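ABC transporter substrate-binding protein (Rhizobium radiobacter, PDB 6TFX) binds the opine mannopinic acid as a periplasmic solute-binding protein, probably delivering it to an ABC transporter for import. Local coordinates at residues Ala281-Glu286 with Ala346-Ala351; Glu249-His254 with Pro340-Leu345. One frame throughout, in Å; residues are numbered along the deposited sequence. Where two conformers were deposited one is given.

Interaction 1: residues Ala281-Glu286 with Ala346-Ala351; sequences AKYRGE and AQLIQA. With N72 ((2~{R})-2-[[(3~{R},4~{R},5~{S})-3,4,5,6-tetrakis(oxidanyl)-2-oxidanylidene-hexyl]amino]pentanedioic acid), chain C.
Leu348 on helix 340-353 packs against Tyr283 and Arg284 at the end of helix 277-284. The apolar part comes from its two methyl branches. CD1 of Leu348 lies 4.1 Å from CD2 of Tyr283, and CD2 of Leu348 approaches CE2 of the same ring. The methyls meet the ring obliquely, and the contact is plain van der Waals packing. The tyrosine ring reaches across because CG stands anti to the backbone N (chi1 171°), and this puts CD2 and CE2 next to the leucine. Tyr283 is exposed, so this part of the contact borders solvent.

A second group of contacts joins aliphatic and charged atoms. CD1 of Leu348 also sits 4.0 Å from NE of Arg284, slanting to the guanidinium plane. The leucine thus touches two consecutive residues through one methyl.

The polar interactions of Arg284 are made farther out. Its NH1 donates a hydrogen bond of 2.8 Å to OAB of the opine N72, the terminal hydroxyl of the sugar-derived chain. The N-H...O angle is 150°, and OAB lies at the guanidinium edge near its plane. NH2 is hydrogen-bonded to the carbonyl O of Gly341, on the same helix as Leu348.

One backbone bond closes the helix. Gly285 N reaches Ala281 O at 2.8 Å, and Gly285 then leaves helical geometry with a positive phi of 119°. Outside the two segments, Tyr283 O accepts hydrogen bonds from Gln228 and Arg229.

The chemistry divides along Arg284: NE lies beside a leucine methyl, while the two terminal nitrogens bind the opine and a helix carbonyl. These bonds together limit rotation of the guanidinium and hold it at the sugar end of the ligand.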
# COMPACT_ATOMS: atom_id res chain seq x y z
N ALA A 281 12.13 14.25 9.16
CA ALA A 281 10.82 14.44 9.82
C ALA A 281 10.65 15.88 10.29
O ALA A 281 9.58 16.46 10.10
CB ALA A 281 10.68 13.47 11.00
N LYS A 282 11.71 16.49 10.88
CA LYS A 282 11.65 17.89 11.34
C LYS A 282 11.44 18.84 10.17
O LYS A 282 10.62 19.74 10.25
CB LYS A 282 12.95 18.27 12.08
CG LYS A 282 12.81 18.25 13.60
CD LYS A 282 13.93 19.02 14.30
CE LYS A 282 15.15 18.19 14.62
NZ LYS A 282 14.94 17.29 15.79
N TYR A 283 12.15 18.59 9.05
CA TYR A 283 12.05 19.42 7.84
C TYR A 283 10.67 19.31 7.21
O TYR A 283 10.04 20.34 6.90
CB TYR A 283 13.14 19.01 6.83
CG TYR A 283 12.96 19.65 5.47
CD1 TYR A 283 13.24 21.00 5.27
CD2 TYR A 283 12.51 18.91 4.38
CE1 TYR A 283 13.02 21.61 4.04
CE2 TYR A 283 12.30 19.51 3.14
CZ TYR A 283 12.58 20.86 2.97
OH TYR A 283 12.42 21.46 1.74
N ARG A 284 10.20 18.06 6.98
CA ARG A 284 8.90 17.84 6.33
C ARG A 284 7.72 18.22 7.21
O ARG A 284 6.71 18.68 6.69
CB ARG A 284 8.76 16.40 5.85
CG ARG A 284 9.65 16.11 4.65
CD ARG A 284 9.48 14.68 4.15
NE ARG A 284 9.70 14.64 2.71
CZ ARG A 284 9.40 13.59 1.93
NH1 ARG A 284 8.91 12.48 2.46
NH2 ARG A 284 9.60 13.67 0.62
N GLY A 285 7.86 18.04 8.53
CA GLY A 285 6.83 18.43 9.50
C GLY A 285 6.32 17.24 10.29
O GLY A 285 5.95 16.20 9.71
N GLU A 286 6.26 17.41 11.63
CA GLU A 286 5.90 16.34 12.57
C GLU A 286 4.42 15.96 12.61
O GLU A 286 4.10 14.91 13.18
CB GLU A 286 6.41 16.66 13.98
CG GLU A 286 7.75 15.99 14.29
CD GLU A 286 8.99 16.85 14.25
OE1 GLU A 286 8.94 17.98 13.69
OE2 GLU A 286 10.03 16.39 14.76
N ALA A 346 14.19 10.98 -2.10
CA ALA A 346 15.47 10.48 -2.62
C ALA A 346 16.49 11.64 -2.72
O ALA A 346 17.67 11.46 -2.44
CB ALA A 346 15.27 9.83 -3.99
N GLN A 347 16.01 12.84 -3.10
CA GLN A 347 16.88 14.02 -3.18
C GLN A 347 17.37 14.44 -1.79
O GLN A 347 18.52 14.86 -1.64
CB GLN A 347 16.17 15.19 -3.87
CG GLN A 347 16.08 14.95 -5.38
CD GLN A 347 15.05 15.79 -6.05
OE1 GLN A 347 14.34 16.59 -5.42
NE2 GLN A 347 14.91 15.62 -7.36
N LEU A 348 16.52 14.31 -0.76
CA LEU A 348 16.96 14.63 0.62
C LEU A 348 18.04 13.66 1.07
O LEU A 348 19.05 14.09 1.66
CB LEU A 348 15.79 14.58 1.59
CG LEU A 348 14.72 15.68 1.42
CD1 LEU A 348 13.59 15.45 2.39
CD2 LEU A 348 15.30 17.10 1.65
N ILE A 349 17.84 12.35 0.82
CA ILE A 349 18.81 11.30 1.17
C ILE A 349 20.13 11.54 0.40
O ILE A 349 21.21 11.44 1.00
CB ILE A 349 18.25 9.89 0.87
CG1 ILE A 349 16.93 9.61 1.63
CG2 ILE A 349 19.31 8.79 1.14
CD1 ILE A 349 16.16 8.51 1.01
N GLN A 350 20.04 11.85 -0.92
CA GLN A 350 21.21 12.12 -1.74
C GLN A 350 22.08 13.21 -1.09
O GLN A 350 23.28 13.02 -0.94
CB GLN A 350 20.76 12.55 -3.13
CG GLN A 350 21.90 12.97 -4.05
CD GLN A 350 21.32 13.38 -5.38
OE1 GLN A 350 20.50 14.31 -5.46
NE2 GLN A 350 21.69 12.67 -6.44
N ALA A 351 21.45 14.30 -0.61
CA ALA A 351 22.21 15.37 0.07
C ALA A 351 22.79 14.88 1.41
O ALA A 351 23.95 15.20 1.73
CB ALA A 351 21.31 16.58 0.30
OAB N72 C . 7.55 10.87 0.59
CAF N72 C . 7.35 9.44 0.58
CAG N72 C . 6.43 8.86 -0.55
OAC N72 C . 5.65 9.83 -1.18
CAH N72 C . 5.78 7.55 -0.11
OAM N72 C . 5.76 7.15 1.21
CAI N72 C . 4.41 6.94 -0.34
OAD N72 C . 3.43 7.94 -0.45
CAJ N72 C . 4.44 5.85 -1.38
OAE N72 C . 5.53 5.25 -1.59
CAK N72 C . 3.17 5.53 -2.22
N N72 C . 2.63 4.24 -1.88
CA N72 C . 2.60 3.17 -2.80
C N72 C . 3.40 3.28 -4.07
O N72 C . 4.60 2.92 -4.38
CB N72 C . 2.71 1.84 -2.05
CG N72 C . 3.23 0.60 -2.79
CD N72 C . 2.68 -0.71 -2.22
OE1 N72 C . 1.53 -0.78 -1.68
OE2 N72 C . 3.38 -1.74 -2.33
OXT N72 C . 2.58 3.79 -4.85

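Interaction 2: residues Glu249-His254 with Pro340-Leu345; sequences ELNLLH and PGLESL. With N72 ((2~{R})-2-[[(3~{R},4~{R},5~{S})-3,4,5,6-tetrakis(oxidanyl)-2-oxidanylidene-hexyl]amino]pentanedioic acid), chain C.
Asn251 and Leu345 meet where helix 340-353 packs on strand 240-255 in the type II periplasmic binding protein fold. The strand lies in the mixed sheet, paired with strands 381-386 and 454-467. The helix follows strand 330-337 in the chain, and its first turn lines the opine pocket. CD2 of Leu345 comes within 3.6 Å of CB of Asn251. The two side chains are inclined to each other. Leu345 sends CG anti to its backbone nitrogen (chi1 -176°), which brings the CD2 branch over the strand. Leu345 also touches Leu383 of strand 381-386. The touching residues are all buried.

Glu249 reaches the ligand from the same strand. Its CB lies 4.0 Å from the hydroxyl OAM of N72. From CG the chain runs extended (chi2 -179°) and carries the carboxylate along the ligand. CD faces the amine N and the carbon CAI. OE1 then accepts a hydrogen bond from the hydroxyl OAD of N72 at 3.0 Å. OE2 takes one from the amine N of N72 at 2.7 Å. One carboxylate thus binds two groups on either side of the keto carbon CAJ, a hydroxyl of the sugar-derived chain and the linking nitrogen. If that nitrogen is protonated, the charge would probably strengthen the second bond.

The helix meets the ligand differently. Leu342 gives an apolar wall, with CG 3.8 Å from CAG of N72 and CD1 close to the keto oxygen OAE. Beside it, Gly341 offers bare backbone, and this lets the sugar-derived chain come close to the helix. The CA of Gly341 lies only 3.4 Å from the hydroxyl OAC of N72.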
# COMPACT_ATOMS: atom_id res chain seq x y z
N GLU A 249 2.70 5.47 5.78
CA GLU A 249 3.51 4.56 4.96
C GLU A 249 4.97 4.74 5.33
O GLU A 249 5.46 5.88 5.36
CB GLU A 249 3.31 4.92 3.47
CG GLU A 249 1.89 4.69 3.00
CD GLU A 249 1.75 5.01 1.53
OE1 GLU A 249 1.62 6.21 1.19
OE2 GLU A 249 1.79 4.07 0.71
N LEU A 250 5.66 3.65 5.67
CA LEU A 250 7.08 3.75 6.05
C LEU A 250 7.96 3.66 4.84
O LEU A 250 7.84 2.70 4.05
CB LEU A 250 7.45 2.60 7.02
CG LEU A 250 8.93 2.44 7.43
CD1 LEU A 250 9.49 3.68 8.11
CD2 LEU A 250 9.10 1.23 8.31
N ASN A 251 8.92 4.61 4.74
CA ASN A 251 9.90 4.65 3.67
C ASN A 251 11.19 4.04 4.19
O ASN A 251 11.63 4.40 5.29
CB ASN A 251 10.18 6.10 3.28
CG ASN A 251 8.90 6.84 2.96
OD1 ASN A 251 8.48 7.76 3.71
ND2 ASN A 251 8.25 6.42 1.90
N LEU A 252 11.78 3.12 3.43
CA LEU A 252 13.06 2.53 3.83
C LEU A 252 13.96 2.49 2.63
O LEU A 252 13.46 2.40 1.49
CB LEU A 252 12.89 1.07 4.26
CG LEU A 252 12.09 0.83 5.54
CD1 LEU A 252 10.78 0.09 5.24
CD2 LEU A 252 12.92 0.03 6.53
N LEU A 253 15.28 2.45 2.86
CA LEU A 253 16.26 2.15 1.81
C LEU A 253 16.52 0.66 1.98
O LEU A 253 17.14 0.25 2.98
CB LEU A 253 17.59 2.90 2.07
CG LEU A 253 17.52 4.40 1.89
CD1 LEU A 253 18.77 5.06 2.49
CD2 LEU A 253 17.39 4.74 0.41
N HIS A 254 16.01 -0.18 1.04
CA HIS A 254 16.24 -1.62 1.06
C HIS A 254 17.52 -1.84 0.27
O HIS A 254 17.57 -1.48 -0.91
CB HIS A 254 15.10 -2.36 0.36
CG HIS A 254 13.81 -2.19 1.09
ND1 HIS A 254 13.44 -3.06 2.11
CD2 HIS A 254 12.85 -1.25 0.94
CE1 HIS A 254 12.27 -2.62 2.56
NE2 HIS A 254 11.86 -1.53 1.89
N PRO A 340 6.30 12.37 -6.97
CA PRO A 340 7.01 13.52 -6.39
C PRO A 340 7.48 13.39 -4.95
O PRO A 340 8.58 13.90 -4.63
CB PRO A 340 6.04 14.69 -6.56
CG PRO A 340 5.20 14.29 -7.75
CD PRO A 340 5.05 12.79 -7.65
N GLY A 341 6.70 12.71 -4.11
CA GLY A 341 7.08 12.50 -2.72
C GLY A 341 8.30 11.60 -2.56
O GLY A 341 9.18 11.89 -1.74
N LEU A 342 8.39 10.54 -3.39
CA LEU A 342 9.55 9.63 -3.37
C LEU A 342 10.75 10.31 -4.03
O LEU A 342 11.90 10.12 -3.61
CB LEU A 342 9.26 8.32 -4.12
CG LEU A 342 8.45 7.31 -3.34
CD1 LEU A 342 8.04 6.15 -4.24
CD2 LEU A 342 9.21 6.80 -2.09
N GLU A 343 10.50 11.09 -5.09
CA GLU A 343 11.59 11.78 -5.75
C GLU A 343 12.22 12.81 -4.78
O GLU A 343 13.44 12.86 -4.65
CB GLU A 343 11.08 12.45 -7.03
CG GLU A 343 12.15 13.25 -7.75
CD GLU A 343 11.69 13.66 -9.13
OE1 GLU A 343 10.86 14.59 -9.22
OE2 GLU A 343 12.15 13.04 -10.13
N SER A 344 11.38 13.61 -4.09
CA SER A 344 11.91 14.61 -3.16
C SER A 344 12.61 13.91 -1.98
O SER A 344 13.69 14.35 -1.59
CB SER A 344 10.82 15.55 -2.68
OG SER A 344 9.80 14.83 -2.01
N LEU A 345 12.06 12.78 -1.49
CA LEU A 345 12.72 12.04 -0.41
C LEU A 345 14.11 11.53 -0.88
O LEU A 345 15.09 11.67 -0.15
CB LEU A 345 11.86 10.87 0.07
CG LEU A 345 12.42 10.07 1.27
CD1 LEU A 345 12.73 10.97 2.49
CD2 LEU A 345 11.44 9.03 1.69
OAB N72 C . 7.55 10.87 0.59
CAF N72 C . 7.35 9.44 0.58
CAG N72 C . 6.43 8.86 -0.55
OAC N72 C . 5.65 9.83 -1.18
CAH N72 C . 5.78 7.55 -0.11
OAM N72 C . 5.76 7.15 1.21
CAI N72 C . 4.41 6.94 -0.34
OAD N72 C . 3.43 7.94 -0.45
CAJ N72 C . 4.44 5.85 -1.38
OAE N72 C . 5.53 5.25 -1.59
CAK N72 C . 3.17 5.53 -2.22
N N72 C . 2.63 4.24 -1.88
CA N72 C . 2.60 3.17 -2.80
C N72 C . 3.40 3.28 -4.07
O N72 C . 4.60 2.92 -4.38
CB N72 C . 2.71 1.84 -2.05
CG N72 C . 3.23 0.60 -2.79
CD N72 C . 2.68 -0.71 -2.22
OE1 N72 C . 1.53 -0.78 -1.68
OE2 N72 C . 3.38 -1.74 -2.33
OXT N72 C . 2.58 3.79 -4.85

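In the fold
Interaction 2 is buried, nearer the centre of the chain. Interaction 1 lies farther out and is only partly buried, with Tyr283 exposed. Both use helix 340-353, which offers its first turns to a strand of the sheet in interaction 2 and its later turns to another helix in interaction 1. In each, the direct packing is by leucine methyls, while polar groups serve the same opine. The polar chemistry differs: interaction 1 supplies a guanidinium donor to the terminal hydroxyl, interaction 2 a carboxylate acceptor near the amine. The two also meet through Arg284, whose NH2 is 3.0 Å from the carbonyl O of Gly341, a probable hydrogen bond.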